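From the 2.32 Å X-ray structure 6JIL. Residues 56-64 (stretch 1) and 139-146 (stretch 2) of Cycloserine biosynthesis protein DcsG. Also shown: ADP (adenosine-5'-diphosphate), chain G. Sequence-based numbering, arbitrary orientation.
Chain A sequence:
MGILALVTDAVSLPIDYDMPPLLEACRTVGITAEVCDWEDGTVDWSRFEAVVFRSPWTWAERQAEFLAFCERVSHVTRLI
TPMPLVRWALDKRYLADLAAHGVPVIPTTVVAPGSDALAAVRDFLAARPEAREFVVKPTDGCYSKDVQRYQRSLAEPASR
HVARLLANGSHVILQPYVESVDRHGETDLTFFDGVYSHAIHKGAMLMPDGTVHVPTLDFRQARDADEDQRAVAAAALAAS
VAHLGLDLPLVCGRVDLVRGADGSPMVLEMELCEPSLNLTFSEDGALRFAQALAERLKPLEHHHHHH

Stretch 1 56-64: PWTWAERQA
Stretch 2, residues 139-146: TDGCYSKD

Stretch 1 enters through Pro56 (phi/psi -86/54) into a 3-10 segment beginning at Trp57, fixed by Trp59 N to Pro56 O (3.0 Å) and followed by Glu61 N to Thr58 O (2.8 Å). Arg62, at -147/69, occupies the N-cap position before the helix that starts at Gln63. Stretch 2 has no regular helix or strand: Gly141 and Cys142 are extended (-150/-175 and -170/172), then Tyr143 (52/41) and Ser144 (66/12) form the centre of a type I' turn closed by Lys145 N to Cys142 O at 2.9 Å.

The register is set by Ala60 and Gly141, whose CA atoms lie 4.7 Å apart. No direct backbone hydrogen bond joins the stretches. Instead, one water donates to both Ala60 O (2.6 Å) and Asp140 O (2.8 Å), satisfying two carbonyls that stand 4.2 Å apart, O to O. Gln63 (chi1 m, chi2 p) supplies the direct polar link: its NE2 donates weakly to Asp140 OD1 (3.0 Å, 121°) and to Asp140 O (3.3 Å, 132°). Asp140 OD2 is 3.4 Å from Gln63 NE2 at a poor angle and is satisfied elsewhere in the structure.

Cys142 (chi1 p) anchors the apolar contact. Its SG lies 4.0 Å from Ala60 CB and 4.3 Å from Trp57 CB, and is oblique to the five-membered rings of Trp59 and Trp57, with centroid distances of 4.6 and 5.1 Å. The Trp59 indole (chi1 p, chi2 -95°) also brings CH2 within 3.6 Å of Gly141 N, a packing contact; its NE1 is hydrogen-bonded elsewhere.

Lys145 extends t, t, t, p, placing its CD 3.7 Å from Ala60 CB; its NZ is 3.8 Å from Glu61 CG, without a salt bridge. Beyond the interface, Ser144 N donates to ADP O3B (2.7 Å, 135°), so the turn also binds phosphate.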

# COMPACT_ATOMS: atom_id res chain seq x y z
N PRO A 56 -9.12 -3.03 6.49
CA PRO A 56 -8.86 -3.57 7.82
C PRO A 56 -7.53 -2.92 8.19
O PRO A 56 -6.56 -3.58 8.54
CB PRO A 56 -8.71 -5.05 7.54
CG PRO A 56 -7.92 -5.02 6.27
CD PRO A 56 -8.60 -3.94 5.45
N TRP A 57 -7.50 -1.59 8.10
CA TRP A 57 -6.26 -0.87 8.30
C TRP A 57 -5.56 -0.90 9.65
O TRP A 57 -4.43 -0.41 9.75
CB TRP A 57 -6.43 0.57 7.80
CG TRP A 57 -6.74 0.59 6.32
CD1 TRP A 57 -6.30 -0.29 5.37
CD2 TRP A 57 -7.56 1.54 5.63
NE1 TRP A 57 -6.79 0.05 4.14
CE2 TRP A 57 -7.57 1.17 4.26
CE3 TRP A 57 -8.29 2.67 6.03
CZ2 TRP A 57 -8.28 1.89 3.30
CZ3 TRP A 57 -8.99 3.39 5.06
CH2 TRP A 57 -8.98 2.99 3.72
N THR A 58 -6.18 -1.48 10.67
CA THR A 58 -5.50 -1.57 11.95
C THR A 58 -4.54 -2.76 11.89
O THR A 58 -3.88 -3.08 12.88
CB THR A 58 -6.48 -1.74 13.14
OG1 THR A 58 -7.26 -2.93 12.97
CG2 THR A 58 -7.39 -0.54 13.26
N TRP A 59 -4.46 -3.41 10.73
CA TRP A 59 -3.55 -4.55 10.59
C TRP A 59 -2.13 -4.06 10.83
O TRP A 59 -1.26 -4.83 11.22
CB TRP A 59 -3.65 -5.19 9.20
CG TRP A 59 -3.11 -4.35 8.07
CD1 TRP A 59 -3.82 -3.50 7.26
CD2 TRP A 59 -1.74 -4.24 7.66
NE1 TRP A 59 -2.98 -2.88 6.37
CE2 TRP A 59 -1.70 -3.32 6.59
CE3 TRP A 59 -0.55 -4.85 8.08
CZ2 TRP A 59 -0.50 -2.97 5.95
CZ3 TRP A 59 0.63 -4.50 7.44
CH2 TRP A 59 0.65 -3.58 6.38
N ALA A 60 -1.91 -2.77 10.58
CA ALA A 60 -0.60 -2.16 10.77
C ALA A 60 -0.19 -2.16 12.24
O ALA A 60 0.98 -1.99 12.55
CB ALA A 60 -0.61 -0.73 10.24
N GLU A 61 -1.17 -2.35 13.13
CA GLU A 61 -0.92 -2.38 14.57
C GLU A 61 -0.75 -3.81 15.05
O GLU A 61 -0.16 -4.05 16.10
CB GLU A 61 -2.08 -1.74 15.33
CG GLU A 61 -2.04 -0.24 15.35
CD GLU A 61 -3.35 0.34 15.82
OE1 GLU A 61 -3.87 -0.13 16.85
OE2 GLU A 61 -3.85 1.28 15.16
N ARG A 62 -1.29 -4.76 14.29
CA ARG A 62 -1.19 -6.16 14.64
C ARG A 62 -1.11 -7.00 13.37
O ARG A 62 -2.03 -7.74 13.02
CB ARG A 62 -2.38 -6.57 15.51
CG ARG A 62 -3.72 -5.98 15.09
CD ARG A 62 -4.81 -6.34 16.09
NE ARG A 62 -4.52 -5.87 17.44
CZ ARG A 62 -4.53 -4.59 17.81
NH1 ARG A 62 -4.83 -3.64 16.93
NH2 ARG A 62 -4.24 -4.26 19.06
N GLN A 63 0.01 -6.87 12.68
CA GLN A 63 0.26 -7.56 11.43
C GLN A 63 0.08 -9.07 11.51
O GLN A 63 -0.70 -9.64 10.75
CB GLN A 63 1.66 -7.22 10.93
CG GLN A 63 1.92 -5.71 10.84
CD GLN A 63 2.39 -5.10 12.16
OE1 GLN A 63 1.77 -5.29 13.21
NE2 GLN A 63 3.49 -4.35 12.11
N ALA A 64 0.80 -9.72 12.41
CA ALA A 64 0.70 -11.17 12.55
C ALA A 64 -0.75 -11.62 12.75
O ALA A 64 -1.16 -12.63 12.18
CB ALA A 64 1.56 -11.66 13.72
N THR A 139 8.40 -2.12 7.18
CA THR A 139 8.00 -2.66 5.89
C THR A 139 6.53 -3.07 5.93
O THR A 139 5.88 -3.18 4.88
CB THR A 139 8.80 -3.90 5.53
OG1 THR A 139 8.53 -4.93 6.49
CG2 THR A 139 10.28 -3.59 5.51
N ASP A 140 6.02 -3.29 7.13
CA ASP A 140 4.63 -3.70 7.30
C ASP A 140 3.77 -2.65 7.99
O ASP A 140 3.40 -2.80 9.16
CB ASP A 140 4.55 -5.04 8.05
CG ASP A 140 5.21 -5.01 9.42
OD1 ASP A 140 5.04 -6.00 10.17
OD2 ASP A 140 5.91 -4.03 9.76
N GLY A 141 3.45 -1.58 7.26
CA GLY A 141 2.63 -0.52 7.80
C GLY A 141 1.80 0.17 6.73
O GLY A 141 1.77 -0.25 5.58
N CYS A 142 1.10 1.23 7.14
CA CYS A 142 0.27 2.03 6.24
C CYS A 142 -0.18 3.29 6.96
O CYS A 142 0.05 3.46 8.16
CB CYS A 142 -0.98 1.25 5.78
SG CYS A 142 -2.25 0.96 7.06
N TYR A 143 -0.80 4.19 6.20
CA TYR A 143 -1.31 5.43 6.75
C TYR A 143 -0.26 6.20 7.55
O TYR A 143 -0.56 6.75 8.61
CB TYR A 143 -2.52 5.11 7.63
CG TYR A 143 -3.58 6.19 7.66
CD1 TYR A 143 -4.15 6.66 6.48
CD2 TYR A 143 -4.01 6.74 8.87
CE1 TYR A 143 -5.14 7.66 6.50
CE2 TYR A 143 -4.99 7.72 8.90
CZ TYR A 143 -5.55 8.18 7.72
OH TYR A 143 -6.52 9.16 7.76
N SER A 144 0.96 6.24 7.03
CA SER A 144 2.07 6.95 7.68
C SER A 144 2.52 6.38 9.03
O SER A 144 3.29 7.03 9.73
CB SER A 144 1.70 8.43 7.86
OG SER A 144 1.46 9.07 6.62
N LYS A 145 2.08 5.18 9.39
CA LYS A 145 2.48 4.60 10.67
C LYS A 145 3.99 4.44 10.87
O LYS A 145 4.69 3.86 10.04
CB LYS A 145 1.82 3.24 10.88
CG LYS A 145 2.05 2.72 12.29
CD LYS A 145 1.44 1.35 12.52
CE LYS A 145 1.53 0.99 13.99
NZ LYS A 145 0.93 2.09 14.81
N ASP A 146 4.48 4.95 11.99
CA ASP A 146 5.89 4.89 12.36
C ASP A 146 6.85 5.30 11.26
O ASP A 146 7.97 4.77 11.16
CB ASP A 146 6.26 3.50 12.88
CG ASP A 146 5.51 3.13 14.15
OD1 ASP A 146 5.52 3.93 15.10
OD2 ASP A 146 4.90 2.05 14.20
PB ADP G . 2.70 4.29 4.06
O1B ADP G . 1.88 5.43 3.26
O2B ADP G . 2.25 2.91 3.58
O3B ADP G . 2.40 4.43 5.57
PA ADP G . 4.76 5.47 2.67
O1A ADP G . 5.84 4.89 1.89
O2A ADP G . 3.57 5.83 1.67
O3A ADP G . 4.31 4.39 3.81
O5' ADP G . 5.32 6.79 3.42
C5' ADP G . 4.22 7.58 3.87
C4' ADP G . 4.47 9.04 3.46
O4' ADP G . 5.78 9.46 3.89
C3' ADP G . 4.43 9.19 1.94
O3' ADP G . 3.11 9.47 1.47
C2' ADP G . 5.41 10.33 1.68
O2' ADP G . 4.77 11.61 1.72
C1' ADP G . 6.47 10.15 2.80
N9 ADP G . 7.65 9.38 2.32
C8 ADP G . 7.98 8.09 2.63
N7 ADP G . 9.11 7.75 2.09
C5 ADP G . 9.59 8.80 1.39
C6 ADP G . 10.84 9.10 0.79
N6 ADP G . 11.82 8.12 0.65
N1 ADP G . 11.07 10.36 0.37
C2 ADP G . 10.17 11.33 0.51
N3 ADP G . 8.98 11.09 1.07
C4 ADP G . 8.65 9.87 1.52
O HOH W 1 3.10 -1.08 11.29